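Local coordinates for protein glycerol kinase, putative (Plasmodium falciparum, PDB 2W40) that probably catalyses the ATP-dependent phosphorylation of glycerol to sn-glycerol 3-phosphate, as a member of the FGGY kinase family, at residues 83-88 / 135-140; 43-48 / 102-107. One frame throughout, in Å; residues are numbered along the deposited sequence.

Overall arrangement
Contacts 1 and 2 show how a substrate site can be built from loops that pack against one another. Both are buried in the N-terminal FGGY domain, their centres about 9 Å apart, and their segments alternate along the chain. Contact 1 (83-88 with 135-140) joins two loops by the Ser139-Glu86 hydrogen bond and by a glycerol held between charged and aromatic side chains. Contact 2 (43-48 with 102-107) lies farther from the centre of the chain, reaches the second subunit at Leu106, and relies on strand pairing, a carboxylate-to-backbone bond and apolar packing. They meet where Val88 O lies 3.0 Å from Ile103 N, a probable hydrogen bond.

Contact 1. Residues 83-88 / 135-140; sequences NQRETV and NTYFSA. With GOL (glycerol), chain B.
The Tyr137 ring carries the Glu86 side chain over one face, with CG offset toward the rim, while glycerol O3 lies at its edge. The Arg85 guanidinium has Glu86 OE2 over one face and turns an edge to the glycerol; its plane stands 72° from the Tyr137 ring. Phe138 receives Tyr137 CE2 at its edge and touches Glu86 CG through CD1. Three side chains thus converge on O3: Arg85 NH2 donates at 3.0 Å, Tyr137 OH donates at 2.7 Å, and O3 itself donates to Glu86 OE1 at 2.6 Å. These three bonds fix the orientation of the hydroxyl. Arg85 also grips O2 twice, from its backbone N (2.9 Å) and from NE (3.1 Å), both nearly straight, the bend at chi3 (-58°) bringing the guanidinium round to the ligand. Asp248 and Gln249 complete the glycerol site. Glu86 OE2 is salt-bridged to Arg189, and Arg85 NH1 to Glu308. Away from the ligand, Ser139 OG donates 2.7 Å to Glu86 O, in the carbonyl plane on a lone pair. Asn135 OD1 takes the N-H groups of Tyr137 and Phe138 in an Asx turn and motif, shaping the loop that presents both rings. The 83-88 loop connects strands 74-83 and 88-92; the 135-140 loop runs from helix 123-130 into helix 140-149, on which Val88 packs.

Contact 2. Residues 43-48 / 102-107; sequences GWYEHD and AIVWLD. With EDO (1,2-ethanediol), chain D; EDO (1,2-ethanediol), chain E.
Strands 46-47 and 102-103 pair antiparallel, with His47 and Ala102 as the hydrogen-bonded pair, Glu46 and Ile103 as the non-hydrogen-bonded pair, and the ladder continued by Val104 N, which donates 2.9 Å to Tyr45 O almost straight (170°). Next a type I turn, Val104 to Asp107, swings the second segment back so that a side chain takes over the pairing: Asp107 OD1 accepts from Tyr45 N at 2.7 Å, met from above the carboxylate plane. Asp107 CG lies anti to its backbone N (chi1 -173°), which carries the carboxylate across to segment 43-48. Arg109 bridges this carboxylate and that of Glu46, whose OE1 accepts from one ethanediol, and probably eases the repulsion between the two acids. This two-stranded ribbon belongs to the N-terminal domain of the FGGY kinase family, within the sugar kinase/Hsp70/actin superfamily, and it leads from strand 46-47 into helix 49-70, with Asp48 as N-cap. On their shared face, His47 CB and Ala102 CB are 4.1 Å apart, and the imidazole lies crosswise to Val104, whose CG2 sits over the ring's centre in a CH-pi contact. Tyr45 runs alongside Leu106; Leu106 CB makes an off-centre CH-pi contact 4.1 Å from the Tyr45 ring centroid, while CD1 reaches Tyr45 CE1. On the same side of the ring, Val104 CB packs 3.7 Å from Tyr45 CD2. Gln37 OE1 binds both Tyr45 OH and His47 NE2, so one carbonyl oxygen serves both tips. A second ethanediol, probably from the crystallisation liquor, spans the segments: its O1 accepts from Gly43 N and its O2 donates to Leu106 O at 2.6 Å. Leu106 packs on Phe373 of the second subunit, and its side chain lies about 4 Å from that of Thr270, which binds ADP in another structure of this protein.

Contact 1. Residues 83-88 / 135-140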
ATOM      1  N   ASN C  83      28.194 -15.813   3.712  1.00  7.34           N
ATOM      2  CA  ASN C  83      27.248 -15.687   2.595  1.00  7.89           C
ATOM      3  C   ASN C  83      25.816 -15.828   2.997  1.00  7.57           C
ATOM      4  O   ASN C  83      25.503 -16.478   3.981  1.00  6.49           O
ATOM      5  CB  ASN C  83      27.502 -16.876   1.632  1.00  7.73           C
ATOM      6  CG  ASN C  83      27.344 -18.242   2.355  1.00  6.23           C
ATOM      7  OD1 ASN C  83      28.220 -18.628   3.168  1.00  6.79           O
ATOM      8  ND2 ASN C  83      26.250 -19.046   1.983  1.00  6.75           N
ATOM      9  N   GLN C  84      24.950 -15.186   2.224  1.00  6.18           N
ATOM     10  CA  GLN C  84      23.527 -15.423   2.245  1.00  5.93           C
ATOM     11  C   GLN C  84      23.321 -16.963   2.118  1.00  5.27           C
ATOM     12  O   GLN C  84      23.893 -17.615   1.200  1.00  4.86           O
ATOM     13  CB  GLN C  84      22.875 -14.708   1.041  1.00  7.23           C
ATOM     14  CG  GLN C  84      23.517 -14.946  -0.306  1.00  5.66           C
ATOM     15  CD  GLN C  84      22.600 -14.716  -1.517  1.00  5.30           C
ATOM     16  OE1 GLN C  84      21.388 -14.929  -1.438  1.00  7.29           O
ATOM     17  NE2 GLN C  84      23.205 -14.380  -2.653  1.00  8.05           N
ATOM     18  N   ARG C  85      22.560 -17.511   3.040  1.00  6.51           N
ATOM     19  CA  ARG C  85      22.349 -18.933   3.147  1.00  6.04           C
ATOM     20  C   ARG C  85      21.180 -19.352   2.173  1.00  6.47           C
ATOM     21  O   ARG C  85      20.495 -18.456   1.646  1.00  5.84           O
ATOM     22  CB  ARG C  85      22.055 -19.282   4.564  1.00  7.50           C
ATOM     23  CG  ARG C  85      23.196 -18.905   5.542  1.00  6.85           C
ATOM     24  CD  ARG C  85      22.829 -19.035   7.064  1.00  8.11           C
ATOM     25  NE  ARG C  85      21.681 -18.195   7.299  1.00  7.14           N
ATOM     26  CZ  ARG C  85      20.886 -18.273   8.367  1.00 10.34           C
ATOM     27  NH1 ARG C  85      21.212 -19.071   9.384  1.00 10.56           N
ATOM     28  NH2 ARG C  85      19.736 -17.617   8.393  1.00  7.44           N
ATOM     29  N   GLU C  86      20.957 -20.674   2.041  1.00  6.04           N
ATOM     30  CA  GLU C  86      19.837 -21.324   1.365  1.00  5.65           C
ATOM     31  C   GLU C  86      19.842 -21.152  -0.166  1.00  4.26           C
ATOM     32  O   GLU C  86      19.499 -22.045  -0.892  1.00  7.47           O
ATOM     33  CB  GLU C  86      18.493 -20.943   1.921  1.00  6.42           C
ATOM     34  CG  GLU C  86      18.251 -21.300   3.402  1.00  6.37           C
ATOM     35  CD  GLU C  86      18.639 -20.197   4.385  1.00 10.75           C
ATOM     36  OE1 GLU C  86      18.788 -19.020   3.966  1.00  8.68           O
ATOM     37  OE2 GLU C  86      18.769 -20.481   5.606  1.00  8.89           O
ATOM     38  N   THR C  87      20.193 -19.968  -0.605  1.00  5.57           N
ATOM     39  CA  THR C  87      20.312 -19.643  -2.021  1.00  6.27           C
ATOM     40  C   THR C  87      21.163 -20.751  -2.653  1.00  6.18           C
ATOM     41  O   THR C  87      22.191 -21.151  -2.125  1.00  6.95           O
ATOM     42  CB  THR C  87      20.999 -18.298  -2.167  1.00  5.43           C
ATOM     43  OG1 THR C  87      20.131 -17.306  -1.591  1.00  6.69           O
ATOM     44  CG2 THR C  87      21.290 -17.977  -3.663  1.00  6.93           C
ATOM     45  N   VAL C  88      20.685 -21.233  -3.816  1.00  6.45           N
ATOM     46  CA  VAL C  88      21.269 -22.456  -4.422  1.00  6.51           C
ATOM     47  C   VAL C  88      21.526 -22.216  -5.927  1.00  5.73           C
ATOM     48  O   VAL C  88      20.713 -21.589  -6.645  1.00  7.44           O
ATOM     49  CB  VAL C  88      20.463 -23.757  -4.106  1.00  6.66           C
ATOM     50  CG1 VAL C  88      19.091 -23.658  -4.745  1.00  8.32           C
ATOM     51  CG2 VAL C  88      21.226 -25.009  -4.535  1.00  7.39           C
ATOM     52  N   ASN C 135       9.669 -26.337   3.991  1.00  8.20           N
ATOM     53  CA  ASN C 135       9.346 -24.950   3.800  1.00  8.33           C
ATOM     54  C   ASN C 135       9.834 -24.468   2.437  1.00  7.94           C
ATOM     55  O   ASN C 135      10.485 -25.217   1.734  1.00  8.06           O
ATOM     56  CB  ASN C 135       9.888 -24.124   4.985  1.00 10.13           C
ATOM     57  CG  ASN C 135      11.391 -24.222   5.115  1.00  7.40           C
ATOM     58  OD1 ASN C 135      12.124 -24.138   4.057  1.00  9.23           O
ATOM     59  ND2 ASN C 135      11.888 -24.316   6.379  1.00  8.77           N
ATOM     60  N   THR C 136       9.513 -23.233   2.107  1.00  8.93           N
ATOM     61  CA  THR C 136       9.914 -22.649   0.831  1.00  9.37           C
ATOM     62  C   THR C 136      11.296 -22.028   0.863  1.00  9.50           C
ATOM     63  O   THR C 136      11.772 -21.501  -0.182  1.00 11.46           O
ATOM     64  CB  THR C 136       8.936 -21.578   0.317  1.00 10.52           C
ATOM     65  OG1 THR C 136       8.941 -20.545   1.281  1.00 13.26           O
ATOM     66  CG2 THR C 136       7.486 -22.136   0.196  1.00 11.69           C
ATOM     67  N   TYR C 137      11.899 -22.069   2.052  1.00  9.55           N
ATOM     68  CA  TYR C 137      13.050 -21.210   2.479  1.00  8.46           C
ATOM     69  C   TYR C 137      14.398 -21.960   2.224  1.00  8.21           C
ATOM     70  O   TYR C 137      15.348 -21.377   1.631  1.00 10.73           O
ATOM     71  CB  TYR C 137      12.828 -20.935   3.969  1.00  9.66           C
ATOM     72  CG  TYR C 137      13.916 -20.192   4.714  1.00  7.70           C
ATOM     73  CD1 TYR C 137      14.722 -19.218   4.087  1.00  9.60           C
ATOM     74  CD2 TYR C 137      14.028 -20.371   6.043  1.00  9.82           C
ATOM     75  CE1 TYR C 137      15.709 -18.501   4.874  1.00  8.57           C
ATOM     76  CE2 TYR C 137      15.000 -19.719   6.776  1.00  9.13           C
ATOM     77  CZ  TYR C 137      15.795 -18.750   6.204  1.00  9.91           C
ATOM     78  OH  TYR C 137      16.732 -18.104   7.009  1.00 11.21           O
ATOM     79  N   PHE C 138      14.495 -23.212   2.727  1.00  7.17           N
ATOM     80  CA  PHE C 138      15.686 -24.072   2.550  1.00  7.52           C
ATOM     81  C   PHE C 138      15.962 -24.468   1.125  1.00  7.28           C
ATOM     82  O   PHE C 138      15.145 -24.253   0.294  1.00  9.53           O
ATOM     83  CB  PHE C 138      15.657 -25.198   3.523  1.00  9.61           C
ATOM     84  CG  PHE C 138      16.080 -24.822   4.938  1.00  9.09           C
ATOM     85  CD1 PHE C 138      16.005 -23.518   5.415  1.00 10.09           C
ATOM     86  CD2 PHE C 138      16.655 -25.793   5.748  1.00  8.35           C
ATOM     87  CE1 PHE C 138      16.453 -23.209   6.725  1.00 11.22           C
ATOM     88  CE2 PHE C 138      17.082 -25.503   7.057  1.00 11.20           C
ATOM     89  CZ  PHE C 138      16.917 -24.209   7.541  1.00  9.57           C
ATOM     90  N   SER C 139      17.150 -24.990   0.840  1.00  8.26           N
ATOM     91  CA  SER C 139      17.560 -25.189  -0.565  1.00  5.89           C
ATOM     92  C   SER C 139      16.759 -26.311  -1.257  1.00  7.89           C
ATOM     93  O   SER C 139      16.562 -26.240  -2.493  1.00  8.06           O
ATOM     94  CB  SER C 139      19.039 -25.564  -0.656  1.00  7.14           C
ATOM     95  OG  SER C 139      19.837 -24.600  -0.030  1.00  8.21           O
ATOM     96  N   ALA C 140      16.382 -27.328  -0.472  1.00  7.49           N
ATOM     97  CA  ALA C 140      15.979 -28.645  -1.069  1.00  7.23           C
ATOM     98  C   ALA C 140      14.820 -28.497  -2.079  1.00  6.16           C
ATOM     99  O   ALA C 140      14.880 -29.082  -3.164  1.00  7.20           O
ATOM    100  CB  ALA C 140      15.554 -29.634  -0.012  1.00  8.70           C
TER
HETATM  101  C1  GOL B1521      20.387 -13.943   4.530  1.00 15.35           C
HETATM  102  O1  GOL B1521      21.327 -13.073   5.199  1.00 18.21           O
HETATM  103  C2  GOL B1521      20.268 -15.167   5.311  1.00  9.08           C
HETATM  104  O2  GOL B1521      21.422 -15.983   5.215  1.00  7.81           O
HETATM  105  C3  GOL B1521      19.021 -15.970   4.822  1.00  7.40           C
HETATM  106  O3  GOL B1521      18.769 -17.068   5.636  1.00  7.34           O

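Contact 2. Residues 43-48 / 102-107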
ATOM      1  N   GLY C  43       6.583 -14.290  -6.636  1.00 12.55           N
ATOM      2  CA  GLY C  43       7.179 -15.393  -5.892  1.00 14.18           C
ATOM      3  C   GLY C  43       8.584 -15.778  -6.382  1.00 14.81           C
ATOM      4  O   GLY C  43       9.348 -16.355  -5.591  1.00 18.03           O
ATOM      5  N   TRP C  44       9.018 -15.328  -7.574  1.00 11.22           N
ATOM      6  CA  TRP C  44      10.332 -15.724  -8.066  1.00 10.09           C
ATOM      7  C   TRP C  44      11.339 -14.703  -7.553  1.00  9.60           C
ATOM      8  O   TRP C  44      11.067 -13.487  -7.516  1.00 11.42           O
ATOM      9  CB  TRP C  44      10.355 -15.679  -9.580  1.00 11.54           C
ATOM     10  CG  TRP C  44       9.619 -16.815 -10.200  1.00 10.71           C
ATOM     11  CD1 TRP C  44       8.529 -17.481  -9.686  1.00 11.49           C
ATOM     12  CD2 TRP C  44      10.025 -17.527 -11.345  1.00 11.32           C
ATOM     13  NE1 TRP C  44       8.181 -18.525 -10.530  1.00 15.29           N
ATOM     14  CE2 TRP C  44       9.103 -18.593 -11.533  1.00 12.67           C
ATOM     15  CE3 TRP C  44      11.070 -17.383 -12.269  1.00 13.82           C
ATOM     16  CZ2 TRP C  44       9.227 -19.479 -12.576  1.00 14.41           C
ATOM     17  CZ3 TRP C  44      11.146 -18.259 -13.342  1.00 15.42           C
ATOM     18  CH2 TRP C  44      10.242 -19.319 -13.456  1.00 13.21           C
ATOM     19  N   TYR C  45      12.523 -15.201  -7.177  1.00  9.52           N
ATOM     20  CA  TYR C  45      13.608 -14.370  -6.681  1.00  8.92           C
ATOM     21  C   TYR C  45      14.900 -15.095  -7.047  1.00  7.44           C
ATOM     22  O   TYR C  45      15.213 -16.173  -6.525  1.00  7.63           O
ATOM     23  CB  TYR C  45      13.505 -14.155  -5.184  1.00  8.61           C
ATOM     24  CG  TYR C  45      14.119 -12.884  -4.650  1.00  6.92           C
ATOM     25  CD1 TYR C  45      13.422 -11.960  -3.860  1.00 10.45           C
ATOM     26  CD2 TYR C  45      15.453 -12.605  -4.926  1.00  9.47           C
ATOM     27  CE1 TYR C  45      14.098 -10.828  -3.270  1.00 10.38           C
ATOM     28  CE2 TYR C  45      16.133 -11.513  -4.396  1.00  6.94           C
ATOM     29  CZ  TYR C  45      15.443 -10.632  -3.543  1.00  9.39           C
ATOM     30  OH  TYR C  45      16.025  -9.557  -3.010  1.00 10.39           O
ATOM     31  N   GLU C  46      15.636 -14.461  -7.980  1.00  7.75           N
ATOM     32  CA  GLU C  46      16.872 -14.994  -8.492  1.00  8.45           C
ATOM     33  C   GLU C  46      18.046 -13.975  -8.478  1.00  6.52           C
ATOM     34  O   GLU C  46      17.870 -12.719  -8.489  1.00  7.71           O
ATOM     35  CB  GLU C  46      16.669 -15.423  -9.942  1.00  7.35           C
ATOM     36  CG  GLU C  46      15.613 -16.486 -10.122  1.00  7.66           C
ATOM     37  CD  GLU C  46      15.331 -16.981 -11.562  1.00 10.74           C
ATOM     38  OE1 GLU C  46      15.924 -16.512 -12.535  1.00 11.14           O
ATOM     39  OE2 GLU C  46      14.439 -17.847 -11.675  1.00  9.72           O
ATOM     40  N   HIS C  47      19.251 -14.544  -8.463  1.00  6.51           N
ATOM     41  CA  HIS C  47      20.489 -13.757  -8.673  1.00  7.27           C
ATOM     42  C   HIS C  47      21.231 -14.374  -9.884  1.00  7.20           C
ATOM     43  O   HIS C  47      21.205 -15.574 -10.113  1.00  8.01           O
ATOM     44  CB  HIS C  47      21.415 -13.848  -7.471  1.00  7.15           C
ATOM     45  CG  HIS C  47      20.892 -13.185  -6.210  1.00  8.53           C
ATOM     46  ND1 HIS C  47      21.260 -13.617  -4.946  1.00  8.09           N
ATOM     47  CD2 HIS C  47      20.060 -12.127  -6.012  1.00  9.72           C
ATOM     48  CE1 HIS C  47      20.644 -12.884  -4.033  1.00  9.85           C
ATOM     49  NE2 HIS C  47      19.914 -11.963  -4.649  1.00  8.74           N
ATOM     50  N   ASP C  48      22.026 -13.574 -10.574  1.00  8.12           N
ATOM     51  CA  ASP C  48      22.938 -14.000 -11.616  1.00  9.67           C
ATOM     52  C   ASP C  48      24.255 -14.412 -10.961  1.00  8.75           C
ATOM     53  O   ASP C  48      24.923 -13.571 -10.406  1.00  8.66           O
ATOM     54  CB  ASP C  48      23.215 -12.795 -12.554  1.00  8.68           C
ATOM     55  CG  ASP C  48      24.150 -13.119 -13.674  1.00 11.40           C
ATOM     56  OD1 ASP C  48      24.869 -14.152 -13.554  1.00 12.03           O
ATOM     57  OD2 ASP C  48      24.181 -12.299 -14.675  1.00 15.78           O
ATOM     58  N   ALA C 102      20.987 -18.472  -9.750  1.00  7.59           N
ATOM     59  CA  ALA C 102      20.774 -18.772  -8.340  1.00  8.17           C
ATOM     60  C   ALA C 102      19.265 -18.549  -8.045  1.00  7.57           C
ATOM     61  O   ALA C 102      18.722 -17.552  -8.398  1.00  9.04           O
ATOM     62  CB  ALA C 102      21.666 -17.891  -7.431  1.00  8.03           C
ATOM     63  N   ILE C 103      18.629 -19.477  -7.290  1.00  7.05           N
ATOM     64  CA  ILE C 103      17.333 -19.286  -6.725  1.00  7.14           C
ATOM     65  C   ILE C 103      17.515 -18.950  -5.241  1.00  5.88           C
ATOM     66  O   ILE C 103      18.122 -19.720  -4.473  1.00  7.41           O
ATOM     67  CB  ILE C 103      16.413 -20.517  -6.860  1.00  6.92           C
ATOM     68  CG1 ILE C 103      16.200 -20.847  -8.375  1.00  8.41           C
ATOM     69  CG2 ILE C 103      15.036 -20.190  -6.238  1.00  8.67           C
ATOM     70  CD1 ILE C 103      15.384 -22.104  -8.660  1.00  8.76           C
ATOM     71  N   VAL C 104      17.085 -17.719  -4.910  1.00  6.29           N
ATOM     72  CA  VAL C 104      17.450 -17.077  -3.626  1.00  6.95           C
ATOM     73  C   VAL C 104      16.584 -17.655  -2.529  1.00  6.71           C
ATOM     74  O   VAL C 104      15.440 -18.179  -2.760  1.00  8.02           O
ATOM     75  CB  VAL C 104      17.370 -15.518  -3.763  1.00  5.30           C
ATOM     76  CG1 VAL C 104      17.801 -14.758  -2.546  1.00  6.77           C
ATOM     77  CG2 VAL C 104      18.274 -15.042  -4.925  1.00  7.54           C
ATOM     78  N   TRP C 105      17.074 -17.506  -1.309  1.00  6.99           N
ATOM     79  CA  TRP C 105      16.317 -17.940  -0.089  1.00  5.45           C
ATOM     80  C   TRP C 105      14.886 -17.368  -0.078  1.00  7.21           C
ATOM     81  O   TRP C 105      14.015 -17.935   0.498  1.00  9.22           O
ATOM     82  CB  TRP C 105      17.165 -17.657   1.156  1.00  6.72           C
ATOM     83  CG  TRP C 105      17.465 -16.223   1.415  1.00  6.52           C
ATOM     84  CD1 TRP C 105      18.564 -15.554   0.989  1.00  6.81           C
ATOM     85  CD2 TRP C 105      16.718 -15.301   2.246  1.00  6.11           C
ATOM     86  NE1 TRP C 105      18.561 -14.258   1.497  1.00  9.01           N
ATOM     87  CE2 TRP C 105      17.445 -14.072   2.263  1.00  5.71           C
ATOM     88  CE3 TRP C 105      15.580 -15.417   3.068  1.00  8.95           C
ATOM     89  CZ2 TRP C 105      16.970 -12.923   3.009  1.00  8.12           C
ATOM     90  CZ3 TRP C 105      15.156 -14.339   3.805  1.00  7.34           C
ATOM     91  CH2 TRP C 105      15.845 -13.102   3.763  1.00  9.93           C
ATOM     92  N   LEU C 106      14.753 -16.126  -0.492  1.00  7.46           N
ATOM     93  CA  LEU C 106      13.472 -15.383  -0.556  1.00  7.76           C
ATOM     94  C   LEU C 106      12.462 -15.870  -1.628  1.00  8.30           C
ATOM     95  O   LEU C 106      11.281 -15.473  -1.586  1.00  9.82           O
ATOM     96  CB  LEU C 106      13.732 -13.895  -0.769  1.00  7.41           C
ATOM     97  CG  LEU C 106      14.180 -13.080   0.453  1.00  8.21           C
ATOM     98  CD1 LEU C 106      14.726 -11.666   0.004  1.00 10.92           C
ATOM     99  CD2 LEU C 106      12.981 -12.968   1.521  1.00  9.49           C
ATOM    100  N   ASP C 107      12.912 -16.730  -2.539  1.00  7.22           N
ATOM    101  CA  ASP C 107      12.046 -17.252  -3.599  1.00  7.08           C
ATOM    102  C   ASP C 107      10.991 -18.141  -2.940  1.00 10.10           C
ATOM    103  O   ASP C 107      11.283 -18.924  -2.074  1.00 10.29           O
ATOM    104  CB  ASP C 107      12.894 -18.076  -4.596  1.00  6.75           C
ATOM    105  CG  ASP C 107      12.134 -18.538  -5.825  1.00  8.83           C
ATOM    106  OD1 ASP C 107      12.272 -17.910  -6.911  1.00  8.61           O
ATOM    107  OD2 ASP C 107      11.395 -19.526  -5.633  1.00 10.84           O
TER
HETATM  108  C1  EDO D1514       9.488 -12.599  -5.572  1.00 21.31           C
HETATM  109  O1  EDO D1514       8.140 -12.022  -6.141  1.00 18.42           O
HETATM  110  C2  EDO D1514       9.847 -13.045  -4.077  1.00 28.33           C
HETATM  111  O2  EDO D1514       9.667 -14.331  -3.326  1.00 20.35           O
HETATM  112  C1  EDO E1509      13.866 -18.750 -16.479  1.00 31.03           C
HETATM  113  O1  EDO E1509      13.018 -19.855 -15.848  1.00 32.07           O
HETATM  114  C2  EDO E1509      14.484 -17.433 -15.846  1.00 31.32           C
HETATM  115  O2  EDO E1509      15.801 -17.497 -15.095  1.00 24.00           O